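Local coordinates for protein exotoxin 3 (Staphylococcus aureus, PDB 2Z8L) that binds the sialylated glycan sialyl Lewis X through its beta-grasp domain, as a staphylococcal superantigen-like protein of the staphylococcal/streptococcal toxin family, at residues Lys55-Gln60 / Gly90-Tyr95; Ile168-Lys173 / Glu201-Asn206. All blocks are in the same frame, centred on the assembly; numbering follows the deposited sequence.

Contact 1: residues Lys55-Gln60 / Gly90-Tyr95; sequences KFTRIQ and GTVFSY. Unlike the reference sequence in segment 90-95: F93 (reference Tyr).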
loop_
_atom_site.group_PDB
_atom_site.type_symbol
_atom_site.label_atom_id
_atom_site.label_comp_id
_atom_site.label_asym_id
_atom_site.label_seq_id
_atom_site.Cartn_x
_atom_site.Cartn_y
_atom_site.Cartn_z
ATOM N N LYS A 55 3.519 -3.163 23.598
ATOM C CA LYS A 55 2.508 -3.850 22.799
ATOM C C LYS A 55 3.198 -4.346 21.540
ATOM O O LYS A 55 4.104 -3.680 21.043
ATOM C CB LYS A 55 1.372 -2.900 22.434
ATOM C CG LYS A 55 0.438 -2.563 23.580
ATOM C CD LYS A 55 -0.482 -1.380 23.289
ATOM C CE LYS A 55 -1.524 -1.289 24.421
ATOM N NZ LYS A 55 -1.979 0.096 24.827
ATOM N N PHE A 56 2.720 -5.455 20.978
ATOM C CA PHE A 56 3.353 -6.051 19.809
ATOM C C PHE A 56 2.528 -5.771 18.578
ATOM O O PHE A 56 1.328 -5.627 18.639
ATOM C CB PHE A 56 3.485 -7.576 19.932
ATOM C CG PHE A 56 4.316 -8.040 21.081
ATOM C CD1 PHE A 56 5.682 -7.809 21.128
ATOM C CD2 PHE A 56 3.746 -8.760 22.111
ATOM C CE1 PHE A 56 6.461 -8.264 22.206
ATOM C CE2 PHE A 56 4.528 -9.207 23.156
ATOM C CZ PHE A 56 5.889 -8.958 23.184
ATOM N N THR A 57 3.195 -5.740 17.440
ATOM C CA THR A 57 2.533 -5.747 16.139
ATOM C C THR A 57 3.227 -6.815 15.346
ATOM O O THR A 57 4.453 -6.839 15.323
ATOM C CB THR A 57 2.695 -4.415 15.389
ATOM O OG1 THR A 57 2.209 -3.349 16.219
ATOM C CG2 THR A 57 1.988 -4.467 13.991
ATOM N N ARG A 58 2.474 -7.694 14.709
ATOM C CA ARG A 58 3.054 -8.800 13.951
ATOM C C ARG A 58 2.664 -8.564 12.528
ATOM O O ARG A 58 1.489 -8.384 12.246
ATOM C CB ARG A 58 2.514 -10.169 14.394
ATOM C CG ARG A 58 3.295 -11.309 13.792
ATOM C CD ARG A 58 2.708 -12.639 14.199
ATOM N NE ARG A 58 1.486 -12.917 13.466
ATOM C CZ ARG A 58 0.754 -14.022 13.584
ATOM N NH1 ARG A 58 1.106 -14.988 14.422
ATOM N NH2 ARG A 58 -0.336 -14.148 12.847
ATOM N N ILE A 59 3.671 -8.523 11.673
ATOM C CA ILE A 59 3.498 -8.302 10.231
ATOM C C ILE A 59 3.837 -9.572 9.484
ATOM O O ILE A 59 4.918 -10.125 9.647
ATOM C CB ILE A 59 4.434 -7.190 9.759
ATOM C CG1 ILE A 59 4.264 -5.910 10.584
ATOM C CG2 ILE A 59 4.208 -6.953 8.277
ATOM C CD1 ILE A 59 2.949 -5.312 10.527
ATOM N N GLN A 60 2.927 -10.067 8.656
ATOM C CA GLN A 60 3.238 -11.215 7.828
ATOM C C GLN A 60 3.960 -10.755 6.584
ATOM O O GLN A 60 3.532 -9.750 5.950
ATOM C CB GLN A 60 1.988 -11.976 7.446
ATOM C CG GLN A 60 2.359 -13.305 6.795
ATOM C CD GLN A 60 1.192 -14.208 6.544
ATOM O OE1 GLN A 60 0.067 -13.916 6.950
ATOM N NE2 GLN A 60 1.440 -15.294 5.834
ATOM N N GLY A 90 -3.977 -7.335 22.611
ATOM C CA GLY A 90 -3.914 -6.106 21.864
ATOM C C GLY A 90 -2.833 -6.169 20.811
ATOM O O GLY A 90 -2.408 -5.128 20.315
ATOM N N THR A 91 -2.376 -7.376 20.473
ATOM C CA THR A 91 -1.405 -7.535 19.359
ATOM C C THR A 91 -2.115 -7.344 18.043
ATOM O O THR A 91 -3.050 -8.073 17.746
ATOM C CB THR A 91 -0.778 -8.937 19.355
ATOM O OG1 THR A 91 -0.097 -9.149 20.603
ATOM C CG2 THR A 91 0.180 -9.112 18.194
ATOM N N VAL A 92 -1.631 -6.398 17.236
ATOM C CA VAL A 92 -2.242 -6.085 15.954
ATOM C C VAL A 92 -1.550 -6.884 14.848
ATOM O O VAL A 92 -0.319 -7.010 14.877
ATOM C CB VAL A 92 -2.096 -4.603 15.667
ATOM C CG1 VAL A 92 -2.394 -4.318 14.214
ATOM C CG2 VAL A 92 -3.035 -3.816 16.574
ATOM N N PHE A 93 -2.323 -7.430 13.911
ATOM C CA PHE A 93 -1.788 -8.206 12.782
ATOM C C PHE A 93 -2.045 -7.453 11.502
ATOM O O PHE A 93 -3.132 -6.963 11.292
ATOM C CB PHE A 93 -2.444 -9.577 12.689
ATOM C CG PHE A 93 -2.296 -10.359 13.956
ATOM C CD1 PHE A 93 -1.175 -11.138 14.173
ATOM C CD2 PHE A 93 -3.203 -10.205 14.987
ATOM C CE1 PHE A 93 -0.991 -11.817 15.364
ATOM C CE2 PHE A 93 -3.027 -10.869 16.169
ATOM C CZ PHE A 93 -1.910 -11.682 16.364
ATOM N N SER A 94 -1.031 -7.407 10.656
ATOM C CA SER A 94 -1.133 -6.743 9.377
ATOM C C SER A 94 -0.255 -7.478 8.371
ATOM O O SER A 94 0.654 -8.233 8.757
ATOM C CB SER A 94 -0.693 -5.260 9.536
ATOM O OG SER A 94 -0.748 -4.504 8.329
ATOM N N TYR A 95 -0.570 -7.306 7.089
ATOM C CA TYR A 95 0.105 -7.987 5.978
ATOM C C TYR A 95 1.035 -7.067 5.228
ATOM O O TYR A 95 0.609 -6.046 4.697
ATOM C CB TYR A 95 -0.915 -8.480 4.936
ATOM C CG TYR A 95 -1.945 -9.422 5.400
ATOM C CD1 TYR A 95 -1.642 -10.436 6.286
ATOM C CD2 TYR A 95 -3.232 -9.371 4.860
ATOM C CE1 TYR A 95 -2.603 -11.337 6.695
ATOM C CE2 TYR A 95 -4.182 -10.260 5.265
ATOM C CZ TYR A 95 -3.857 -11.251 6.179
ATOM O OH TYR A 95 -4.807 -12.170 6.608
HETATM O O HOH W 1 0.546 -6.799 22.469
#
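R58 and F93 meet where two parallel strands of the OB-fold domain, 55-60 and 92-95, run side by side. The bend of the arginine chain at chi3 (75°) places NE of R58 at the edge of the phenyl ring, 3.3 Å from CD1 of F93 and near the ring plane. Guanidinium and ring planes stand 71° apart, with CE1 of F93 over one face of the guanidinium.

This edge belongs to the tight part of the contact, together with the backbone pairing and the I59–S94 pair. R58 N donates to V92 O, S94 N to R58 O and Q60 N to S94 O, all within 2.9 to 3.1 Å. On the other face of the sheet CD1 of I59 reaches CB of S94 at 3.8 Å, with I79 touching I59, while the buried S94 hydroxyl is satisfied by the carbonyl of V82.

The pairing is looser toward G90. V92 N to F56 O is a weak bond of 3.4 Å, and a water bridges F56 N, which donates to it, and OG1 of T91. At the far end Q60 and Y95 lie side by side, both partly exposed, OE1 of Q60 approaching the ring obliquely, 3.7 Å from CE1 of Y95. Backbone bonds thus fix the strand register, while F93 offers R58 its rim and is no cation-pi partner here; that role falls to Y47 of the adjoining strand.

Contact 2: residues Ile168-Lys173 / Glu201-Asn206; sequences IKVIMK and EKMEAN. Unlike the reference sequence in segment 168-173: I171 (reference Thr). Unlike the reference sequence in segment 201-206: M203 (reference Ile).
I171 O accepts from both E201 N and K202 N, at 2.8 and 3.3 Å, the signature of a classic beta bulge in the antiparallel pairing of strands 168-172 and 201-206 of the beta-grasp domain. The shorter bond lies in the carbonyl plane of I171, whereas the K202 donor is tilted 21° from it. Beyond the bulge the pairing is regular: I171 N donates to K202 O, and K169 and E204 exchange two more bonds.

On the face carrying K169, I171, K202 and E204, the isoleucine crosses the glutamate obliquely, its CD1 3.3 Å from OE2 of E204. The bend of K202 at chi3 (57°) puts its CE beside that same methyl, 4.0 Å from CD1 of I171. At the bulge E201 crosses K173 at about a right angle, OE1 of E201 3.6 Å from CG of K173. On the opposite, buried face V170 and M203 lie side by side, CG2 of the valine 4.1 Å from SD of the methionine.

A second shell positions these groups. L148 of helix 141-155 touches both I168 and M203, and F115 of the neighbouring strand packs on M203 and A205. K169 makes a cation-pi contact with Y177, and K173 NZ is hydrogen-bonded to R198 O. The E204 carboxylate is held from its own strand by a salt bridge whose hydrogen bond is weak, NZ of K202 lying 3.4 Å from OE2 of E204.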
loop_
_atom_site.group_PDB
_atom_site.type_symbol
_atom_site.label_atom_id
_atom_site.label_comp_id
_atom_site.label_asym_id
_atom_site.label_seq_id
_atom_site.Cartn_x
_atom_site.Cartn_y
_atom_site.Cartn_z
ATOM N N ILE A 168 -6.447 0.503 -11.350
ATOM C CA ILE A 168 -5.383 1.499 -11.211
ATOM C C ILE A 168 -4.125 0.893 -11.850
ATOM O O ILE A 168 -3.901 -0.315 -11.715
ATOM C CB ILE A 168 -5.123 1.829 -9.735
ATOM C CG1 ILE A 168 -6.294 2.542 -9.102
ATOM C CG2 ILE A 168 -3.864 2.710 -9.614
ATOM C CD1 ILE A 168 -6.138 2.545 -7.585
ATOM N N LYS A 169 -3.384 1.693 -12.591
ATOM C CA LYS A 169 -2.108 1.275 -13.194
ATOM C C LYS A 169 -1.067 2.294 -12.758
ATOM O O LYS A 169 -1.246 3.489 -12.930
ATOM C CB LYS A 169 -2.223 1.202 -14.681
ATOM C CG LYS A 169 -1.040 0.712 -15.421
ATOM C CD LYS A 169 -1.362 0.524 -16.864
ATOM C CE LYS A 169 -0.146 0.689 -17.743
ATOM N NZ LYS A 169 -0.418 0.391 -19.172
ATOM N N VAL A 170 0.012 1.810 -12.160
ATOM C CA VAL A 170 1.184 2.635 -11.805
ATOM C C VAL A 170 2.274 2.357 -12.825
ATOM O O VAL A 170 2.639 1.198 -13.033
ATOM C CB VAL A 170 1.698 2.258 -10.405
ATOM C CG1 VAL A 170 2.992 2.985 -10.092
ATOM C CG2 VAL A 170 0.587 2.499 -9.309
ATOM N N ILE A 171 2.740 3.389 -13.521
ATOM C CA ILE A 171 3.642 3.233 -14.638
ATOM C C ILE A 171 4.988 3.846 -14.248
ATOM O O ILE A 171 5.062 4.980 -13.720
ATOM C CB ILE A 171 3.102 3.932 -15.887
ATOM C CG1 ILE A 171 1.713 3.399 -16.249
ATOM C CG2 ILE A 171 4.128 3.735 -17.050
ATOM C CD1 ILE A 171 0.859 4.336 -17.180
ATOM N N MET A 172 6.045 3.085 -14.507
ATOM C CA MET A 172 7.378 3.483 -14.125
ATOM C C MET A 172 8.064 4.186 -15.298
ATOM O O MET A 172 7.651 4.064 -16.462
ATOM C CB MET A 172 8.173 2.266 -13.666
ATOM C CG MET A 172 7.443 1.403 -12.641
ATOM S SD MET A 172 7.149 2.308 -11.116
ATOM C CE MET A 172 8.785 2.422 -10.415
ATOM N N LYS A 173 9.080 4.959 -14.970
ATOM C CA LYS A 173 9.853 5.662 -16.022
ATOM C C LYS A 173 10.437 4.717 -17.072
ATOM O O LYS A 173 10.535 5.084 -18.272
ATOM C CB LYS A 173 10.927 6.521 -15.365
ATOM C CG LYS A 173 10.308 7.701 -14.603
ATOM C CD LYS A 173 11.297 8.550 -13.866
ATOM C CE LYS A 173 10.581 9.707 -13.181
ATOM N NZ LYS A 173 11.538 10.385 -12.279
ATOM N N GLU A 201 6.460 7.229 -12.933
ATOM C CA GLU A 201 6.206 8.271 -13.929
ATOM C C GLU A 201 4.810 8.869 -13.806
ATOM O O GLU A 201 4.634 10.076 -13.881
ATOM C CB GLU A 201 6.412 7.711 -15.343
ATOM C CG GLU A 201 6.179 8.723 -16.499
ATOM C CD GLU A 201 6.922 10.068 -16.381
ATOM O OE1 GLU A 201 7.981 10.173 -15.711
ATOM O OE2 GLU A 201 6.443 11.055 -17.015
ATOM N N LYS A 202 3.804 8.007 -13.713
ATOM C CA LYS A 202 2.425 8.417 -13.788
ATOM C C LYS A 202 1.541 7.287 -13.259
ATOM O O LYS A 202 1.970 6.141 -13.146
ATOM C CB LYS A 202 2.088 8.737 -15.226
ATOM C CG LYS A 202 0.657 8.788 -15.548
ATOM C CD LYS A 202 0.416 9.177 -16.973
ATOM C CE LYS A 202 1.101 8.259 -17.973
ATOM N NZ LYS A 202 0.452 8.454 -19.331
ATOM N N MET A 203 0.327 7.610 -12.822
ATOM C CA MET A 203 -0.616 6.612 -12.390
ATOM C C MET A 203 -1.917 6.917 -13.095
ATOM O O MET A 203 -2.194 8.085 -13.430
ATOM C CB MET A 203 -0.768 6.677 -10.891
ATOM C CG MET A 203 0.594 6.493 -10.275
ATOM S SD MET A 203 0.608 6.513 -8.548
ATOM C CE MET A 203 -0.061 8.094 -8.276
ATOM N N GLU A 204 -2.637 5.850 -13.419
ATOM C CA GLU A 204 -3.905 5.974 -14.149
ATOM C C GLU A 204 -4.973 5.215 -13.411
ATOM O O GLU A 204 -4.676 4.242 -12.729
ATOM C CB GLU A 204 -3.721 5.426 -15.544
ATOM C CG GLU A 204 -2.547 5.960 -16.282
ATOM C CD GLU A 204 -2.362 5.303 -17.628
ATOM O OE1 GLU A 204 -2.841 4.147 -17.846
ATOM O OE2 GLU A 204 -1.711 5.955 -18.491
ATOM N N ALA A 205 -6.200 5.702 -13.428
ATOM C CA ALA A 205 -7.317 4.962 -12.873
ATOM C C ALA A 205 -8.478 5.156 -13.820
ATOM O O ALA A 205 -8.662 6.235 -14.385
ATOM C CB ALA A 205 -7.704 5.453 -11.559
ATOM N N ASN A 206 -9.186 4.066 -14.074
ATOM C CA ASN A 206 -10.442 4.112 -14.850
ATOM C C ASN A 206 -11.531 3.676 -13.862
ATOM O O ASN A 206 -11.401 2.578 -13.270
ATOM C CB ASN A 206 -10.338 3.212 -16.104
ATOM C CG ASN A 206 -9.359 3.769 -17.180
ATOM O OD1 ASN A 206 -8.136 3.855 -16.990
ATOM N ND2 ASN A 206 -9.915 4.157 -18.325
#

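How the contacts relate
Contacts 1 and 2 illustrate how differently strands can pair within one chain: contact 1 is a parallel pair in a mostly antiparallel sheet, contact 2 an antiparallel pair in a mixed sheet whose strand 200-207 runs parallel to 114-121 on its other side. They follow one another along the sequence and lie on opposite sides of the chain's centre, with centres 31 Å apart and nearest atoms about 16 Å apart. The glycan is held by residues of the beta-grasp domain, among them Y177 and Y178 on the strand next to 168-173. The M172 side chain is about 6 Å from the sialic acid, whereas the Y95 side chain of contact 1 is about 12 Å from the N-acetylglucosamine.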